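Pseudopilin EpsI (Vibrio vulnificus, PDB 2RET) is a minor pseudopilin that pairs with EpsJ and probably serves the periplasm-spanning pseudopilus of the type II secretion system, which exports proteases and toxins. Local coordinates at residues 33-38 and 53-58; 23-28 and 64-69. The protein carries 2 engineered substitutions. All coordinates share one frame; numbering follows the deposited sequence.

Contact 1: residues 33-38 and 53-58; sequences KNLKAS and VAPVAT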
loop_
_atom_site.group_PDB
_atom_site.type_symbol
_atom_site.label_atom_id
_atom_site.label_comp_id
_atom_site.label_asym_id
_atom_site.label_seq_id
_atom_site.Cartn_x
_atom_site.Cartn_y
_atom_site.Cartn_z
ATOM N N LYS A 33 7.761 -2.462 -20.727
ATOM C CA LYS A 33 7.512 -1.339 -21.636
ATOM C C LYS A 33 7.916 -1.773 -23.039
ATOM O O LYS A 33 7.340 -1.314 -24.023
ATOM C CB LYS A 33 8.313 -0.093 -21.210
ATOM C CG LYS A 33 7.877 1.201 -21.861
ATOM C CD LYS A 33 8.937 2.297 -21.718
ATOM C CE LYS A 33 8.790 3.331 -22.827
ATOM N NZ LYS A 33 9.763 4.456 -22.733
ATOM N N ASN A 34 8.911 -2.659 -23.108
ATOM C CA ASN A 34 9.394 -3.230 -24.359
ATOM C C ASN A 34 8.714 -4.572 -24.691
ATOM O O ASN A 34 9.379 -5.535 -25.128
ATOM C CB ASN A 34 10.927 -3.397 -24.311
ATOM C CG ASN A 34 11.666 -2.206 -24.910
ATOM O OD1 ASN A 34 11.533 -1.070 -24.444
ATOM N ND2 ASN A 34 12.453 -2.467 -25.954
ATOM N N LEU A 35 7.385 -4.610 -24.519
ATOM C CA LEU A 35 6.583 -5.824 -24.780
ATOM C C LEU A 35 6.391 -5.989 -26.295
ATOM O O LEU A 35 5.788 -5.148 -26.955
ATOM C CB LEU A 35 5.211 -5.727 -24.078
ATOM C CG LEU A 35 4.440 -6.996 -23.663
ATOM C CD1 LEU A 35 5.016 -8.278 -24.272
ATOM C CD2 LEU A 35 4.390 -7.115 -22.156
ATOM N N LYS A 36 6.916 -7.076 -26.840
ATOM C CA LYS A 36 6.840 -7.339 -28.272
ATOM C C LYS A 36 6.781 -8.839 -28.503
ATOM O O LYS A 36 7.085 -9.623 -27.598
ATOM C CB LYS A 36 8.046 -6.715 -28.999
ATOM C CG LYS A 36 9.414 -7.243 -28.540
ATOM C CD LYS A 36 10.574 -6.306 -28.961
ATOM C CE LYS A 36 11.834 -7.084 -29.352
ATOM N NZ LYS A 36 11.925 -8.425 -28.648
ATOM N N ALA A 37 6.349 -9.227 -29.700
ATOM C CA ALA A 37 6.405 -10.623 -30.129
ATOM C C ALA A 37 7.871 -11.055 -30.127
ATOM O O ALA A 37 8.741 -10.368 -30.693
ATOM C CB ALA A 37 5.782 -10.810 -31.524
ATOM N N SER A 38 8.136 -12.155 -29.426
ATOM C CA SER A 38 9.463 -12.762 -29.402
ATOM C C SER A 38 9.367 -14.270 -29.217
ATOM O O SER A 38 8.303 -14.803 -28.901
ATOM C CB SER A 38 10.309 -12.152 -28.293
ATOM O OG SER A 38 9.616 -12.229 -27.064
ATOM N N VAL A 53 6.532 -15.397 -26.753
ATOM C CA VAL A 53 5.811 -14.282 -26.131
ATOM C C VAL A 53 5.012 -13.536 -27.209
ATOM O O VAL A 53 5.555 -13.163 -28.236
ATOM C CB VAL A 53 6.820 -13.337 -25.462
ATOM C CG1 VAL A 53 6.130 -12.120 -24.855
ATOM C CG2 VAL A 53 7.624 -14.126 -24.422
ATOM N N ALA A 54 3.718 -13.349 -26.964
ATOM C CA ALA A 54 2.795 -12.660 -27.869
ATOM C C ALA A 54 1.941 -11.614 -27.119
ATOM O O ALA A 54 1.106 -12.002 -26.306
ATOM C CB ALA A 54 1.853 -13.679 -28.521
ATOM N N PRO A 55 2.107 -10.305 -27.424
ATOM C CA PRO A 55 1.183 -9.262 -26.937
ATOM C C PRO A 55 -0.255 -9.529 -27.330
ATOM O O PRO A 55 -0.520 -10.104 -28.371
ATOM C CB PRO A 55 1.695 -7.980 -27.601
ATOM C CG PRO A 55 3.127 -8.273 -27.909
ATOM C CD PRO A 55 3.198 -9.716 -28.226
ATOM N N VAL A 56 -1.159 -9.146 -26.447
ATOM C CA VAL A 56 -2.566 -9.425 -26.581
ATOM C C VAL A 56 -3.261 -8.099 -26.650
ATOM O O VAL A 56 -3.074 -7.264 -25.752
ATOM C CB VAL A 56 -3.114 -10.180 -25.349
ATOM C CG1 VAL A 56 -4.610 -10.310 -25.435
ATOM C CG2 VAL A 56 -2.466 -11.545 -25.223
ATOM N N ALA A 57 -4.061 -7.916 -27.706
ATOM C CA ALA A 57 -4.885 -6.719 -27.869
ATOM C C ALA A 57 -5.857 -6.582 -26.703
ATOM O O ALA A 57 -6.455 -7.571 -26.252
ATOM C CB ALA A 57 -5.652 -6.755 -29.212
ATOM N N THR A 58 -5.989 -5.358 -26.208
ATOM C CA THR A 58 -6.874 -5.076 -25.090
ATOM C C THR A 58 -7.896 -3.986 -25.495
ATOM O O THR A 58 -7.691 -3.239 -26.460
ATOM C CB THR A 58 -6.071 -4.688 -23.811
ATOM O OG1 THR A 58 -5.672 -3.314 -23.878
ATOM C CG2 THR A 58 -4.834 -5.558 -23.643
#

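Contact 2: residues 23-28 and 64-69; sequences NQMAMV and KAFDVS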
loop_
_atom_site.group_PDB
_atom_site.type_symbol
_atom_site.label_atom_id
_atom_site.label_comp_id
_atom_site.label_asym_id
_atom_site.label_seq_id
_atom_site.Cartn_x
_atom_site.Cartn_y
_atom_site.Cartn_z
ATOM N N ASN A 23 9.656 -18.884 -16.308
ATOM C CA ASN A 23 10.964 -18.261 -16.527
ATOM C C ASN A 23 10.879 -17.192 -17.588
ATOM O O ASN A 23 11.491 -16.133 -17.454
ATOM C CB ASN A 23 12.039 -19.305 -16.904
ATOM C CG ASN A 23 12.371 -20.277 -15.735
ATOM O OD1 ASN A 23 12.085 -19.989 -14.573
ATOM N ND2 ASN A 23 12.978 -21.413 -16.055
ATOM N N GLN A 24 10.114 -17.447 -18.640
ATOM C CA GLN A 24 9.965 -16.452 -19.682
ATOM C C GLN A 24 9.009 -15.298 -19.310
ATOM O O GLN A 24 9.264 -14.188 -19.747
ATOM C CB GLN A 24 9.638 -17.093 -21.022
ATOM C CG GLN A 24 10.711 -18.093 -21.477
ATOM C CD GLN A 24 12.085 -17.495 -21.550
ATOM O OE1 GLN A 24 12.245 -16.354 -21.960
ATOM N NE2 GLN A 24 13.099 -18.262 -21.148
HETATM N N MSE A 25 7.963 -15.542 -18.493
HETATM C CA MSE A 25 7.127 -14.453 -17.959
HETATM C C MSE A 25 7.982 -13.474 -17.161
HETATM O O MSE A 25 7.835 -12.277 -17.296
HETATM C CB MSE A 25 5.989 -14.960 -17.046
HETATM C CG MSE A 25 5.410 -13.849 -16.114
HETATM SE SE MSE A 25 3.921 -14.362 -14.954
HETATM C CE MSE A 25 4.676 -16.013 -14.156
ATOM N N ALA A 26 8.860 -14.021 -16.318
ATOM C CA ALA A 26 9.771 -13.240 -15.498
ATOM C C ALA A 26 10.666 -12.328 -16.361
ATOM O O ALA A 26 10.796 -11.145 -16.093
ATOM C CB ALA A 26 10.599 -14.166 -14.612
HETATM N N MSE A 27 11.220 -12.880 -17.438
HETATM C CA MSE A 27 12.038 -12.075 -18.378
HETATM C C MSE A 27 11.268 -10.933 -19.029
HETATM O O MSE A 27 11.791 -9.846 -19.144
HETATM C CB MSE A 27 12.690 -12.961 -19.431
HETATM C CG MSE A 27 13.591 -14.036 -18.806
HETATM SE SE MSE A 27 15.054 -13.330 -17.689
HETATM C CE MSE A 27 14.235 -12.499 -16.131
ATOM N N VAL A 28 10.031 -11.191 -19.440
ATOM C CA VAL A 28 9.170 -10.139 -19.981
ATOM C C VAL A 28 8.936 -9.071 -18.918
ATOM O O VAL A 28 9.083 -7.891 -19.198
ATOM C CB VAL A 28 7.785 -10.665 -20.480
ATOM C CG1 VAL A 28 6.883 -9.461 -20.903
ATOM C CG2 VAL A 28 7.942 -11.696 -21.630
ATOM N N LYS A 64 -1.746 -3.778 -20.183
ATOM C CA LYS A 64 -1.253 -4.526 -21.338
ATOM C C LYS A 64 -1.220 -6.009 -20.971
ATOM O O LYS A 64 -1.090 -6.369 -19.799
ATOM C CB LYS A 64 0.138 -4.025 -21.761
ATOM C CG LYS A 64 0.159 -2.547 -22.070
ATOM C CD LYS A 64 1.489 -2.073 -22.632
ATOM C CE LYS A 64 2.564 -1.901 -21.562
ATOM N NZ LYS A 64 3.628 -0.987 -22.051
ATOM N N ALA A 65 -1.399 -6.865 -21.966
ATOM C CA ALA A 65 -1.430 -8.296 -21.743
ATOM C C ALA A 65 -0.445 -8.956 -22.702
ATOM O O ALA A 65 -0.163 -8.438 -23.761
ATOM C CB ALA A 65 -2.840 -8.848 -21.949
ATOM N N PHE A 66 0.090 -10.090 -22.291
ATOM C CA PHE A 66 0.882 -10.927 -23.172
ATOM C C PHE A 66 0.622 -12.358 -22.794
ATOM O O PHE A 66 0.189 -12.674 -21.656
ATOM C CB PHE A 66 2.385 -10.610 -23.108
ATOM C CG PHE A 66 2.984 -10.727 -21.732
ATOM C CD1 PHE A 66 2.842 -9.685 -20.807
ATOM C CD2 PHE A 66 3.709 -11.859 -21.359
ATOM C CE1 PHE A 66 3.386 -9.783 -19.538
ATOM C CE2 PHE A 66 4.271 -11.969 -20.083
ATOM C CZ PHE A 66 4.102 -10.917 -19.175
ATOM N N ASP A 67 0.860 -13.210 -23.782
ATOM C CA ASP A 67 0.812 -14.658 -23.630
ATOM C C ASP A 67 2.216 -15.179 -23.766
ATOM O O ASP A 67 2.982 -14.717 -24.612
ATOM C CB ASP A 67 -0.041 -15.296 -24.708
ATOM C CG ASP A 67 -1.520 -15.178 -24.429
ATOM O OD1 ASP A 67 -1.915 -15.195 -23.236
ATOM O OD2 ASP A 67 -2.295 -15.115 -25.409
ATOM N N VAL A 68 2.550 -16.107 -22.889
ATOM C CA VAL A 68 3.749 -16.919 -22.970
ATOM C C VAL A 68 3.248 -18.355 -23.225
ATOM O O VAL A 68 2.461 -18.904 -22.438
ATOM C CB VAL A 68 4.569 -16.889 -21.670
ATOM C CG1 VAL A 68 5.853 -17.770 -21.809
ATOM C CG2 VAL A 68 4.948 -15.430 -21.274
ATOM N N SER A 69 3.673 -18.930 -24.346
ATOM C CA SER A 69 3.329 -20.303 -24.703
ATOM C C SER A 69 4.618 -21.096 -24.888
ATOM O O SER A 69 5.614 -20.546 -25.327
ATOM C CB SER A 69 2.457 -20.332 -25.958
ATOM O OG SER A 69 3.086 -19.678 -27.021
#

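Contact 1: residues 33-38 and 53-58
The flat groups that meet here are peptide planes. The peptide joining Lys36 to Ala37 takes the Pro55 ring over one face. Pro55 CD lies 3.5 Å from Ala37 N, and Pro55 CG lies 3.7 Å from Lys36 C. The Val53 carbonyl receives its donor in its own plane: Ser38 N-H points at a lone pair of Val53 O, 3.0 Å from N to O and nearly straight at 163°. The Ser38 carbonyl is used differently. Val53 N approaches Ser38 O to 2.8 Å, but from above the carbonyl plane. These two bonds make Ser38 and Val53 an antiparallel hydrogen-bonded pair. Val53 O also takes a CA-H contact from Ala37 CA at 3.3 Å, so the carbonyl oxygen has one hydrogen bond and one weaker CA-H contact from the other segment.

The side chains of the pair share a sheet face. Ser38 OG sits in the crowded position between its backbone N and carbonyl carbon (chi1 53°), 3.4 Å from Val53 CB. Leu35 CG is anti to its backbone N. Its CD1 reaches Val53 CG1 at 4.0 Å, with the two side chains crossing at about a right angle. The same methyl also meets Pro55 CG, 4.1 Å away.

This is a surface contact at the start of the edge strand of the pseudopilin sheet. The loop from helix 8-30 joins strand 47-56 here and runs into strand 38-44, outermost in this chain. Leu35 and Val53 both touch Val28 of the helix. On its other side, strand 47-56 is bonded to strand 63-71.

Contact 2: residues 23-28 and 64-69
This is helix-on-sheet packing in the core of the pilin-like fold, where the long helix 8-30 lies across a four-stranded antiparallel sheet. Residues 23-28 belong to the helix and residues 64-69 to an inner strand. The two short axes come within 8.9 Å and run roughly antiparallel, 147° between their directions. The contact is apolar and is carried chiefly by Val28, Phe66 and Val68, with Gln24 and Met25 adding to it.

From the strand, Phe66 and Val68 both point at the helix, while Asp67 between them faces the other way and forms a salt bridge with Arg83. Phe66 holds its ring in the crowded position between its backbone N and carbonyl carbon (chi1 57°). At the ring edge, in the plane, lies Val68 CG2 of the same strand. The backbone of Met25 also comes up to the edge, with Met25 CA 4.3 Å from Phe66 CE2. In one of its two conformers, selenomethionine Met25 ends away from the strand.

Val68 meets the helix one turn before Val28. Its CG1 touches Gln24 CB at 3.9 Å, and its CG2 approaches Met25 CA at 4.1 Å. Gln24 bends at chi2, which carries its amide away from the strand; Gln24 NE2 hydrogen-bonds Glu42. On the neighbouring helix surface, Asn23 and Met27 meet a chain of EpsJ.

Val28 and Phe66 reach out tip to tip. Val28 CG1 is anti to its backbone N and sits over the centre of the Phe66 ring face, a CH-pi contact 3.6 Å from the centroid and 13° off the ring normal.

The centres of contact 1 and contact 2 lie 8 Å apart, and they use neighbouring strands of one sheet, 47-56 and 63-71. These strands are bonded to each other: Ala54 O lies 2.8 Å from Asp67 N, and Val56 N lies 3.0 Å from Ala65 O, both probable hydrogen bonds. Packing adds a second tie. Leu35 CD2 of contact 1 sits 3.3 Å from Phe66 CD1 of contact 2. Val28, whose methyl covers the Phe66 ring in contact 2, also packs on the apolar side chains of contact 1, so the end of the helix and the loop after it share one apolar cluster. Near contact 2, Asn23 hydrogen-bonds Ala162, Arg163 and Thr164 of an EpsJ chain.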